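Local coordinates for putative permease protein, ABC transporter (Porphyromonas gingivalis, PDB 3IS6) that probably serves as the permease subunit of an ABC transporter, the chain here being its MacB-like periplasmic core domain, at residues A[81-86]-A[102-107]; A[110-115]-A[157-162]. All coordinates share one frame; numbering follows the deposited sequence.

Interaction 1: residues A[81-86]-A[102-107]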
loop_
_atom_site.group_PDB
_atom_site.type_symbol
_atom_site.label_atom_id
_atom_site.label_comp_id
_atom_site.label_asym_id
_atom_site.label_seq_id
_atom_site.Cartn_x
_atom_site.Cartn_y
_atom_site.Cartn_z
ATOM N N LEU A 81 -1.473 -11.416 -7.629
ATOM C CA LEU A 81 -2.542 -10.570 -8.026
ATOM C C LEU A 81 -3.470 -10.284 -6.843
ATOM O O LEU A 81 -3.825 -11.157 -6.118
ATOM C CB LEU A 81 -3.313 -11.217 -9.154
ATOM C CG LEU A 81 -4.509 -10.516 -9.775
ATOM C CD1 LEU A 81 -4.086 -9.349 -10.562
ATOM C CD2 LEU A 81 -5.248 -11.437 -10.628
ATOM N N LEU A 82 -3.869 -9.046 -6.698
ATOM C CA LEU A 82 -4.753 -8.651 -5.646
ATOM C C LEU A 82 -6.188 -8.585 -6.157
ATOM O O LEU A 82 -6.446 -7.960 -7.134
ATOM C CB LEU A 82 -4.320 -7.311 -5.109
ATOM C CG LEU A 82 -3.244 -7.262 -4.030
ATOM C CD1 LEU A 82 -2.081 -7.986 -4.423
ATOM C CD2 LEU A 82 -2.888 -5.877 -3.687
ATOM N N ALA A 83 -7.084 -9.279 -5.488
ATOM C CA ALA A 83 -8.443 -9.467 -5.938
ATOM C C ALA A 83 -9.507 -9.490 -4.839
ATOM O O ALA A 83 -9.207 -9.603 -3.700
ATOM C CB ALA A 83 -8.543 -10.671 -6.738
ATOM N N GLU A 84 -10.745 -9.333 -5.249
ATOM C CA GLU A 84 -11.893 -9.375 -4.381
ATOM C C GLU A 84 -12.483 -10.781 -4.380
ATOM O O GLU A 84 -12.225 -11.542 -5.254
ATOM C CB GLU A 84 -12.938 -8.356 -4.808
ATOM C CG GLU A 84 -12.455 -6.940 -4.926
ATOM C CD GLU A 84 -13.537 -5.958 -5.284
ATOM O OE1 GLU A 84 -14.346 -6.229 -6.161
ATOM O OE2 GLU A 84 -13.589 -4.906 -4.677
ATOM N N PRO A 85 -13.323 -11.099 -3.407
ATOM C CA PRO A 85 -13.959 -12.397 -3.394
ATOM C C PRO A 85 -14.782 -12.601 -4.655
ATOM O O PRO A 85 -14.884 -13.674 -5.121
ATOM C CB PRO A 85 -14.812 -12.320 -2.156
ATOM C CG PRO A 85 -13.984 -11.559 -1.251
ATOM C CD PRO A 85 -13.330 -10.521 -2.065
ATOM N N ALA A 86 -15.274 -11.532 -5.235
ATOM C CA ALA A 86 -16.066 -11.617 -6.434
ATOM C C ALA A 86 -15.274 -12.095 -7.644
ATOM O O ALA A 86 -15.836 -12.526 -8.596
ATOM C CB ALA A 86 -16.709 -10.351 -6.697
ATOM N N SER A 102 -14.566 -18.256 2.783
ATOM C CA SER A 102 -13.680 -17.713 3.390
ATOM C C SER A 102 -12.776 -16.874 2.415
ATOM O O SER A 102 -11.934 -16.230 2.941
ATOM C CB SER A 102 -12.973 -18.756 4.258
ATOM O OG SER A 102 -11.800 -18.223 4.858
ATOM N N ALA A 103 -12.672 -17.281 1.171
ATOM C CA ALA A 103 -11.602 -16.878 0.321
ATOM C C ALA A 103 -11.524 -15.389 0.141
ATOM O O ALA A 103 -12.483 -14.732 -0.088
ATOM C CB ALA A 103 -11.750 -17.539 -0.982
ATOM N N LEU A 104 -10.328 -14.883 0.296
ATOM C CA LEU A 104 -9.984 -13.521 -0.011
ATOM C C LEU A 104 -10.660 -12.529 0.891
ATOM O O LEU A 104 -10.797 -11.406 0.528
ATOM C CB LEU A 104 -10.272 -13.192 -1.472
ATOM C CG LEU A 104 -9.406 -13.868 -2.523
ATOM C CD1 LEU A 104 -9.916 -13.616 -3.889
ATOM C CD2 LEU A 104 -8.003 -13.496 -2.407
ATOM N N ARG A 105 -11.097 -12.964 2.058
ATOM C CA ARG A 105 -11.627 -12.046 3.046
ATOM C C ARG A 105 -10.684 -11.628 4.172
ATOM O O ARG A 105 -10.828 -10.578 4.701
ATOM C CB ARG A 105 -12.944 -12.546 3.591
ATOM C CG ARG A 105 -13.900 -12.860 2.525
ATOM C CD ARG A 105 -15.254 -13.109 3.007
ATOM N NE ARG A 105 -16.186 -12.366 2.185
ATOM C CZ ARG A 105 -16.844 -12.870 1.161
ATOM N NH1 ARG A 105 -17.652 -12.122 0.463
ATOM N NH2 ARG A 105 -16.694 -14.122 0.846
ATOM N N ASP A 106 -9.716 -12.442 4.508
ATOM C CA ASP A 106 -8.821 -12.145 5.600
ATOM C C ASP A 106 -7.480 -11.739 5.048
ATOM O O ASP A 106 -6.893 -12.468 4.306
ATOM C CB ASP A 106 -8.660 -13.389 6.440
ATOM C CG ASP A 106 -7.703 -13.211 7.580
ATOM O OD1 ASP A 106 -6.824 -12.363 7.540
ATOM O OD2 ASP A 106 -7.833 -13.952 8.531
ATOM N N ASN A 107 -6.991 -10.590 5.459
ATOM C CA ASN A 107 -5.786 -10.020 4.919
ATOM C C ASN A 107 -4.558 -10.871 5.153
ATOM O O ASN A 107 -3.610 -10.750 4.452
ATOM C CB ASN A 107 -5.564 -8.604 5.424
ATOM C CG ASN A 107 -6.501 -7.594 4.791
ATOM O OD1 ASN A 107 -6.656 -7.541 3.596
ATOM N ND2 ASN A 107 -7.115 -6.789 5.601
#
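Leu104 and Pro85 carry this contact, and no hydrogen bond crosses it. Their CA atoms stand 5.3 Å apart, the nearest backbone approach between 81-86 and 102-107, and the two side chains cross obliquely. Leu104 directs its CB at the other segment, with CG anti to its own carbonyl carbon (chi1 -68°), which lays the branch along the backbone leaving strand 74-83. Its CD1 comes within 3.4 Å of Glu84 O, while Leu104 CD1 also meets Ala83 CB at 4.3 Å. Behind this, Leu104 CB lies 4.1 Å from Pro85 CG, so that the pyrrolidine ring rests against the base of the leucine. Leu88 of helix 86-90 and Leu160 of strand 159-162 also touch this buried leucine. The presenting element is a type II beta turn, Ser102 to Arg105, in the loop before strand 109-113 of the MacB-like periplasmic core domain. Leu104, its third residue, has a positive phi of 67°, and the turn's closing bond from Arg105 N to Ser102 O is weak at 3.5 Å. Pro85 CG also sits 3.7 Å from Ala103 O, a van der Waals approach to the turn's peptide. Towards solvent the packing loosens. Exposed Arg105 bends at chi3 (133°) and brings its guanidinium across the proline, whose CB lies 3.7 Å above the plane, displaced towards the rim; this is a van der Waals contact of the guanidinium face with a ring carbon, and the group's polar partner is Asp101 O, bonded through NH2. Glu84 CB points away from the turn, and its carboxylate is engaged by Thr58 OG1 and by a salt bridge to Arg59 NE, on the neighbouring strand 54-70.

Interaction 2: residues A[110-115]-A[157-162]; sequences CLISES and ADMLLP
Leu111 O is gripped twice by strand 159-162: Leu160 N donates to it over 2.9 Å with an N-H...O angle of 168°, in the carbonyl plane, and Met159 CA adds a CA-H...O contact at 3.3 Å. Leu111 N returns an equally straight bond to Leu160 O at 3.1 Å, which makes Leu111 and Leu160 a hydrogen-bonded pair. Ile112 and Met159 form the adjoining non-hydrogen-bonded pair, and beyond them Ser113 N reaches Asp158 O with a more bent angle of 151°. On one face, Leu111 and Leu160 cross obliquely and touch tip to tip, CD1 to CD1 at 4.1 Å. On the other, Ile112 runs alongside selenomethionine 159, its CD1 3.9 Å from Met159 CB. Extended at chi1 and chi2, Met159 brings SE within 4.0 Å of Cys110 SG, and the bend at chi3 then turns CE; Leu129 of strand 128-131 packs against this group. Ser113 OG caps Leu116 N. With axes 4.7 Å apart and directions 163° apart, this is an antiparallel strand pair in the mixed sheet of the MacB-like periplasmic core domain, whose strand 109-113 runs through the N-cap Ser113 into helix 114-119.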
loop_
_atom_site.group_PDB
_atom_site.type_symbol
_atom_site.label_atom_id
_atom_site.label_comp_id
_atom_site.label_asym_id
_atom_site.label_seq_id
_atom_site.Cartn_x
_atom_site.Cartn_y
_atom_site.Cartn_z
ATOM N N CYS A 110 -3.913 -16.195 1.831
ATOM C CA CYS A 110 -3.813 -16.204 0.386
ATOM C C CYS A 110 -4.356 -17.456 -0.258
ATOM O O CYS A 110 -4.545 -18.438 0.381
ATOM C CB CYS A 110 -2.375 -16.033 -0.042
ATOM S SG CYS A 110 -1.360 -17.395 0.194
ATOM N N LEU A 111 -4.589 -17.385 -1.549
ATOM C CA LEU A 111 -4.893 -18.532 -2.345
ATOM C C LEU A 111 -3.729 -18.746 -3.273
ATOM O O LEU A 111 -3.123 -17.813 -3.704
ATOM C CB LEU A 111 -6.139 -18.335 -3.157
ATOM C CG LEU A 111 -7.392 -17.922 -2.433
ATOM C CD1 LEU A 111 -8.440 -17.564 -3.399
ATOM C CD2 LEU A 111 -7.837 -19.055 -1.604
ATOM N N ILE A 112 -3.445 -20.001 -3.541
ATOM C CA ILE A 112 -2.346 -20.435 -4.364
ATOM C C ILE A 112 -2.877 -21.321 -5.469
ATOM O O ILE A 112 -3.780 -22.065 -5.272
ATOM C CB ILE A 112 -1.380 -21.211 -3.516
ATOM C CG1 ILE A 112 -0.773 -20.300 -2.469
ATOM C CG2 ILE A 112 -0.362 -21.835 -4.317
ATOM C CD1 ILE A 112 0.249 -19.393 -2.953
ATOM N N SER A 113 -2.300 -21.220 -6.637
ATOM C CA SER A 113 -2.755 -21.982 -7.774
ATOM C C SER A 113 -2.393 -23.454 -7.621
ATOM O O SER A 113 -1.487 -23.786 -6.918
ATOM C CB SER A 113 -2.164 -21.439 -9.058
ATOM O OG SER A 113 -0.860 -21.852 -9.221
ATOM N N GLU A 114 -3.081 -24.316 -8.338
ATOM C CA GLU A 114 -2.798 -25.724 -8.301
ATOM C C GLU A 114 -1.366 -26.027 -8.754
ATOM O O GLU A 114 -0.718 -26.828 -8.153
ATOM C CB GLU A 114 -3.800 -26.492 -9.159
ATOM C CG GLU A 114 -3.661 -27.998 -9.045
ATOM C CD GLU A 114 -4.835 -28.826 -9.609
ATOM O OE1 GLU A 114 -5.727 -28.273 -10.262
ATOM O OE2 GLU A 114 -4.846 -30.051 -9.373
ATOM N N SER A 115 -0.877 -25.370 -9.791
ATOM C CA SER A 115 0.495 -25.592 -10.215
ATOM C C SER A 115 1.518 -25.172 -9.195
ATOM O O SER A 115 2.494 -25.834 -9.021
ATOM C CB SER A 115 0.812 -24.886 -11.507
ATOM O OG SER A 115 0.099 -25.437 -12.553
ATOM N N ALA A 157 -2.166 -15.287 -12.472
ATOM C CA ALA A 157 -1.771 -15.263 -11.077
ATOM C C ALA A 157 -1.385 -16.647 -10.553
ATOM O O ALA A 157 -2.104 -17.568 -10.733
ATOM C CB ALA A 157 -2.862 -14.709 -10.272
ATOM N N ASP A 158 -0.220 -16.773 -9.964
ATOM C CA ASP A 158 0.144 -17.829 -9.046
ATOM C C ASP A 158 -0.470 -17.742 -7.645
ATOM O O ASP A 158 -0.758 -18.723 -7.047
ATOM C CB ASP A 158 1.652 -17.978 -8.966
ATOM C CG ASP A 158 2.300 -18.064 -10.334
ATOM O OD1 ASP A 158 1.703 -18.653 -11.231
ATOM O OD2 ASP A 158 3.390 -17.506 -10.525
HETATM N N MSE A 159 -0.578 -16.540 -7.125
HETATM C CA MSE A 159 -1.087 -16.286 -5.796
HETATM C C MSE A 159 -2.089 -15.152 -5.814
HETATM O O MSE A 159 -1.881 -14.182 -6.456
HETATM C CB MSE A 159 0.074 -15.955 -4.854
HETATM C CG MSE A 159 -0.275 -15.452 -3.457
HETATM SE SE MSE A 159 1.247 -15.456 -2.185
HETATM C CE MSE A 159 2.047 -13.889 -2.743
ATOM N N LEU A 160 -3.147 -15.283 -5.053
ATOM C CA LEU A 160 -4.136 -14.255 -4.931
ATOM C C LEU A 160 -4.195 -13.737 -3.502
ATOM O O LEU A 160 -4.240 -14.498 -2.595
ATOM C CB LEU A 160 -5.501 -14.769 -5.338
ATOM C CG LEU A 160 -5.775 -15.188 -6.774
ATOM C CD1 LEU A 160 -7.040 -15.941 -6.933
ATOM C CD2 LEU A 160 -5.727 -14.024 -7.668
ATOM N N LEU A 161 -4.209 -12.429 -3.346
ATOM C CA LEU A 161 -4.294 -11.774 -2.066
ATOM C C LEU A 161 -5.457 -10.817 -2.081
ATOM O O LEU A 161 -5.822 -10.355 -3.092
ATOM C CB LEU A 161 -3.036 -10.997 -1.790
ATOM C CG LEU A 161 -1.791 -11.743 -1.381
ATOM C CD1 LEU A 161 -0.615 -10.869 -1.400
ATOM C CD2 LEU A 161 -1.952 -12.338 -0.057
ATOM N N PRO A 162 -6.033 -10.506 -0.946
ATOM C CA PRO A 162 -7.152 -9.591 -0.955
ATOM C C PRO A 162 -6.762 -8.187 -1.365
ATOM O O PRO A 162 -5.735 -7.692 -1.012
ATOM C CB PRO A 162 -7.639 -9.624 0.482
ATOM C CG PRO A 162 -7.072 -10.739 1.043
ATOM C CD PRO A 162 -5.785 -10.981 0.401
#

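In the fold
Interactions 1 and 2 have centres 10 Å apart and meet through strand 159-162, which pairs antiparallel with 109-113 on one edge and parallel with 74-83 on the other. The parallel side is evidenced by two probable hydrogen bonds, Leu81 N to Met159 O at 3.0 Å and Ala83 N to Leu161 O at 2.9 Å. Packing adds to the join: Leu81 CB meets Ala157 CB at 3.7 Å, and the backbone Leu104 O lies 3.6 Å from Pro162 CB. Leu104 also touches Leu111 and Leu160, so the turn of interaction 1 packs against the leucine-bearing face of interaction 2. Both contacts reach the same sheet and lie within the range of the MacB-like periplasmic core domain.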